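Local structure of aldo-keto reductase AKR2E4 (Bombyx mori, 3WCZ) at residues A[10-14]-A[152-156]; A[174-178]-A[199-203]. The protein catalyses NADP-dependent reduction of carbonyl compounds, with high activity toward 3-dehydroecdysone, and may thereby take part in regulating moulting. One frame throughout, in Å; residues are numbered along the deposited sequence.

Overall arrangement
Both contacts lie at the N-terminal end of the parallel barrel and involve strands of its one sheet, with their centres about 9 Å apart, and each is partly buried. Interaction 1 sets the hairpin loop 10-14 against the start of strand 152-158; it is small and mostly polar, built on a carboxylate, a serine hydroxyl and two waters. Interaction 2 is larger and joins the neighbouring strands 178-182 and 202-206 where they begin, mixing backbone bonds and aliphatic packing with an arginine at the partly exposed margin of the contact. The two meet directly: Ile155 pairs through its backbone with Val177, and Asn11 of the hairpin loop reaches Pro176 and, more weakly, Gly200.

Interaction 1 of 2, residues A[10-14]-A[152-156]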
loop_
_atom_site.group_PDB
_atom_site.type_symbol
_atom_site.label_atom_id
_atom_site.label_comp_id
_atom_site.label_asym_id
_atom_site.label_seq_id
_atom_site.Cartn_x
_atom_site.Cartn_y
_atom_site.Cartn_z
ATOM N N LEU A 10 4.034 14.717 3.151
ATOM C CA LEU A 10 3.548 14.689 1.751
ATOM C C LEU A 10 3.544 16.073 1.101
ATOM O O LEU A 10 3.653 17.096 1.793
ATOM C CB LEU A 10 2.157 14.084 1.684
ATOM C CG LEU A 10 2.112 12.649 2.212
ATOM C CD1 LEU A 10 0.687 12.150 2.412
ATOM C CD2 LEU A 10 2.973 11.691 1.327
ATOM N N ASN A 11 3.384 16.102 -0.223
ATOM C CA ASN A 11 3.371 17.371 -0.936
ATOM C C ASN A 11 2.215 18.308 -0.562
ATOM O O ASN A 11 2.245 19.484 -0.937
ATOM C CB ASN A 11 3.485 17.150 -2.459
ATOM C CG ASN A 11 2.331 16.332 -3.058
ATOM O OD1 ASN A 11 1.209 16.340 -2.557
ATOM N ND2 ASN A 11 2.618 15.648 -4.158
ATOM N N ASP A 12 1.217 17.821 0.169
ATOM C CA ASP A 12 0.108 18.665 0.631
ATOM C C ASP A 12 0.258 19.036 2.129
ATOM O O ASP A 12 -0.647 19.625 2.725
ATOM C CB ASP A 12 -1.244 18.002 0.342
ATOM C CG ASP A 12 -1.505 16.778 1.205
ATOM O OD1 ASP A 12 -0.638 16.380 2.013
ATOM O OD2 ASP A 12 -2.606 16.210 1.062
ATOM N N GLY A 13 1.393 18.661 2.715
ATOM C CA GLY A 13 1.675 18.968 4.110
ATOM C C GLY A 13 1.303 17.892 5.103
ATOM O O GLY A 13 1.782 17.913 6.241
ATOM N N ASN A 14 0.460 16.949 4.687
ATOM C CA ASN A 14 0.063 15.905 5.618
ATOM C C ASN A 14 1.215 14.959 5.888
ATOM O O ASN A 14 2.018 14.681 5.014
ATOM C CB ASN A 14 -1.188 15.165 5.147
ATOM C CG ASN A 14 -2.428 15.966 5.402
ATOM O OD1 ASN A 14 -2.828 16.187 6.555
ATOM N ND2 ASN A 14 -3.055 16.424 4.338
ATOM N N ALA A 152 -11.615 13.251 2.303
ATOM C CA ALA A 152 -10.277 12.694 2.177
ATOM C C ALA A 152 -9.280 13.801 2.456
ATOM O O ALA A 152 -9.333 14.864 1.833
ATOM C CB ALA A 152 -10.056 12.159 0.801
ATOM N N ARG A 153 -8.358 13.590 3.381
ATOM C CA ARG A 153 -7.362 14.611 3.690
ATOM C C ARG A 153 -6.356 14.731 2.562
ATOM O O ARG A 153 -5.945 15.840 2.188
ATOM C CB ARG A 153 -6.630 14.281 4.984
ATOM C CG ARG A 153 -7.502 14.294 6.212
ATOM C CD ARG A 153 -7.840 15.695 6.678
ATOM N NE ARG A 153 -8.557 15.663 7.953
ATOM C CZ ARG A 153 -9.871 15.802 8.093
ATOM N NH1 ARG A 153 -10.671 16.001 7.035
ATOM N NH2 ARG A 153 -10.391 15.750 9.307
ATOM N N SER A 154 -5.947 13.589 2.023
ATOM C CA SER A 154 -5.026 13.515 0.886
ATOM C C SER A 154 -5.547 12.532 -0.152
ATOM O O SER A 154 -6.285 11.616 0.182
ATOM C CB SER A 154 -3.644 13.012 1.327
ATOM O OG SER A 154 -3.040 13.902 2.258
ATOM N N ILE A 155 -5.125 12.731 -1.393
ATOM C CA ILE A 155 -5.530 11.894 -2.503
ATOM C C ILE A 155 -4.318 11.428 -3.292
ATOM O O ILE A 155 -3.337 12.145 -3.447
ATOM C CB ILE A 155 -6.574 12.602 -3.433
ATOM C CG1 ILE A 155 -6.073 13.974 -3.918
ATOM C CG2 ILE A 155 -7.909 12.702 -2.710
ATOM C CD1 ILE A 155 -7.020 14.560 -4.957
ATOM N N GLY A 156 -4.375 10.184 -3.768
ATOM C CA GLY A 156 -3.315 9.637 -4.595
ATOM C C GLY A 156 -3.822 8.523 -5.485
ATOM O O GLY A 156 -5.039 8.345 -5.683
HETATM O O HOH W 1 -3.751 15.455 -1.585
HETATM O O HOH W 2 -5.403 18.001 3.890
#
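Asp12 lays its carboxylate against the hydroxyl of Ser154: Ser154 OG donates to Asp12 OD2 (2.6 Å), which accepts on its syn lone pair, on the side of OD1. With CG between the backbone N and the carbonyl carbon (chi1 70°), the carboxylate turns back over its own loop as well as toward Ser154, and OD1 accepts from Asn14 N at 2.9 Å, met from above the carboxylate plane, which makes an Asx turn. Asn14 ND2 adds weak bonds to both carboxylate oxygens and stands 3.3 Å from Ser154 OG. Two waters widen the bridge. One donates to Asp12 OD2 (3.0 Å) and accepts from Ile155 N; the other links Asn14 ND2 to Arg153 O, to which it donates at 2.8 Å. Beside this polar cluster, Leu10 CD1 approaches Ser154 OG at 4.1 Å. Were Asp12 replaced by an alanine, the Ser154 hydroxyl and Asn14 N would probably lose this acceptor, and the Asn14 amide would be likelier to turn. Arg147 of helix 136-148 lends the carboxylate a weak, long ion pair. The type I turn from Leu10 to Gly13 connects strands 7-9 and 15-17, the N-terminal β-hairpin that closes the bottom of the aldo-keto reductase (β/α)8 barrel.

Interaction 2 of 2, residues A[174-178]-A[199-203]; sequences IRPVI and LGIAV. With EDO (1,2-ethanediol), chain C.
With CG set between the backbone N and the carbonyl carbon (chi1 76°) and a bend at chi3 (59°), Arg175 turns its guanidinium to the end of helix 190-198, where NH1 donates to Leu199 O at 2.9 Å, tilted from the carbonyl plane. At the NE/NH2 edge of the guanidinium, both nitrogens donate to O1 of an ethanediol, probably from the crystallisation liquor, at 2.8 Å from NE; its O2 accepts from Arg175 N, so the diol spans backbone and side chain. Ile201 packs alongside the aliphatic part of the arginine: CG1 lies 4.1 Å from Arg175 CD, CD1 meets the Pro176 ring at CG (4.0 Å), and CG2 rests on the Ile178 backbone. Farther along, Ala202 N donates to Val177 O (3.0 Å), and a water donates to both Val177 O and Gly200 O. Ile178 CA makes a CA-H...O contact with Ala202 O at 3.1 Å, while Ile178 CG1 packs on Ala202 CB. Ile165 of helix 162-170 touches the side chains of Leu199 and Ile201. Gly200, at positive phi, is the C-prime residue of a Schellman motif ending the helix; the chain then enters strand 202-206 parallel to strand 178-182, completing a β-α-β crossover of the TIM barrel.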
loop_
_atom_site.group_PDB
_atom_site.type_symbol
_atom_site.label_atom_id
_atom_site.label_comp_id
_atom_site.label_asym_id
_atom_site.label_seq_id
_atom_site.Cartn_x
_atom_site.Cartn_y
_atom_site.Cartn_z
ATOM N N ILE A 174 -4.026 19.352 -8.720
ATOM C CA ILE A 174 -3.254 18.790 -7.631
ATOM C C ILE A 174 -2.718 17.417 -7.974
ATOM O O ILE A 174 -3.495 16.545 -8.355
ATOM C CB ILE A 174 -4.098 18.732 -6.430
ATOM C CG1 ILE A 174 -3.334 18.066 -5.290
ATOM C CG2 ILE A 174 -5.302 17.986 -6.663
ATOM C CD1 ILE A 174 -3.960 18.338 -3.949
ATOM N N ARG A 175 -1.414 17.205 -7.856
ATOM C CA ARG A 175 -0.861 15.899 -8.185
ATOM C C ARG A 175 -1.048 14.963 -6.985
ATOM O O ARG A 175 -1.319 15.392 -5.857
ATOM C CB ARG A 175 0.600 15.962 -8.646
ATOM C CG ARG A 175 1.564 16.167 -7.553
ATOM C CD ARG A 175 2.969 16.493 -8.058
ATOM N NE ARG A 175 2.968 17.712 -8.881
ATOM C CZ ARG A 175 4.014 18.184 -9.546
ATOM N NH1 ARG A 175 5.182 17.564 -9.528
ATOM N NH2 ARG A 175 3.871 19.291 -10.252
ATOM N N PRO A 176 -1.017 13.669 -7.267
ATOM C CA PRO A 176 -1.176 12.703 -6.198
ATOM C C PRO A 176 -0.091 12.871 -5.147
ATOM O O PRO A 176 1.051 13.229 -5.483
ATOM C CB PRO A 176 -1.071 11.360 -6.927
ATOM C CG PRO A 176 -0.504 11.648 -8.224
ATOM C CD PRO A 176 -0.831 13.030 -8.574
ATOM N N VAL A 177 -0.425 12.636 -3.885
ATOM C CA VAL A 177 0.605 12.597 -2.834
ATOM C C VAL A 177 1.440 11.325 -2.908
ATOM O O VAL A 177 2.600 11.334 -2.515
ATOM C CB VAL A 177 0.031 12.693 -1.402
ATOM C CG1 VAL A 177 -0.607 14.050 -1.157
ATOM C CG2 VAL A 177 -0.970 11.569 -1.104
ATOM N N ILE A 178 0.839 10.267 -3.462
ATOM C CA ILE A 178 1.369 8.913 -3.429
ATOM C C ILE A 178 0.979 8.165 -4.685
ATOM O O ILE A 178 -0.106 8.362 -5.207
ATOM C CB ILE A 178 0.824 8.168 -2.187
ATOM C CG1 ILE A 178 1.728 8.522 -0.993
ATOM C CG2 ILE A 178 0.755 6.611 -2.393
ATOM C CD1 ILE A 178 1.158 8.245 0.342
ATOM N N LEU A 199 9.098 13.922 -8.995
ATOM C CA LEU A 199 7.921 14.785 -9.091
ATOM C C LEU A 199 7.292 15.106 -7.712
ATOM O O LEU A 199 6.210 15.676 -7.648
ATOM C CB LEU A 199 6.885 14.100 -9.975
ATOM C CG LEU A 199 7.269 14.034 -11.452
ATOM C CD1 LEU A 199 6.390 13.064 -12.203
ATOM C CD2 LEU A 199 7.159 15.403 -12.061
ATOM N N GLY A 200 7.955 14.711 -6.636
ATOM C CA GLY A 200 7.434 14.901 -5.294
ATOM C C GLY A 200 6.266 14.006 -4.923
ATOM O O GLY A 200 5.482 14.342 -4.031
ATOM N N ILE A 201 6.167 12.869 -5.600
ATOM C CA ILE A 201 5.138 11.887 -5.334
ATOM C C ILE A 201 5.795 10.719 -4.595
ATOM O O ILE A 201 6.669 10.046 -5.146
ATOM C CB ILE A 201 4.504 11.425 -6.657
ATOM C CG1 ILE A 201 3.860 12.595 -7.406
ATOM C CG2 ILE A 201 3.487 10.297 -6.412
ATOM C CD1 ILE A 201 3.440 12.246 -8.824
ATOM N N ALA A 202 5.393 10.515 -3.347
ATOM C CA ALA A 202 5.941 9.423 -2.556
ATOM C C ALA A 202 5.380 8.085 -3.039
ATOM O O ALA A 202 4.322 8.022 -3.675
ATOM C CB ALA A 202 5.653 9.626 -1.069
ATOM N N VAL A 203 6.097 7.009 -2.737
ATOM C CA VAL A 203 5.714 5.676 -3.165
ATOM C C VAL A 203 5.422 4.781 -1.976
ATOM O O VAL A 203 6.260 4.640 -1.084
ATOM C CB VAL A 203 6.792 5.072 -4.054
ATOM C CG1 VAL A 203 6.463 3.616 -4.365
ATOM C CG2 VAL A 203 6.932 5.933 -5.311
HETATM C C1 EDO C . 0.378 20.512 -8.966
HETATM O O1 EDO C . 0.853 19.380 -9.718
HETATM C C2 EDO C . 0.863 20.409 -7.516
HETATM O O2 EDO C . 0.097 19.390 -6.840
HETATM O O HOH W 3 3.919 13.675 -1.691
#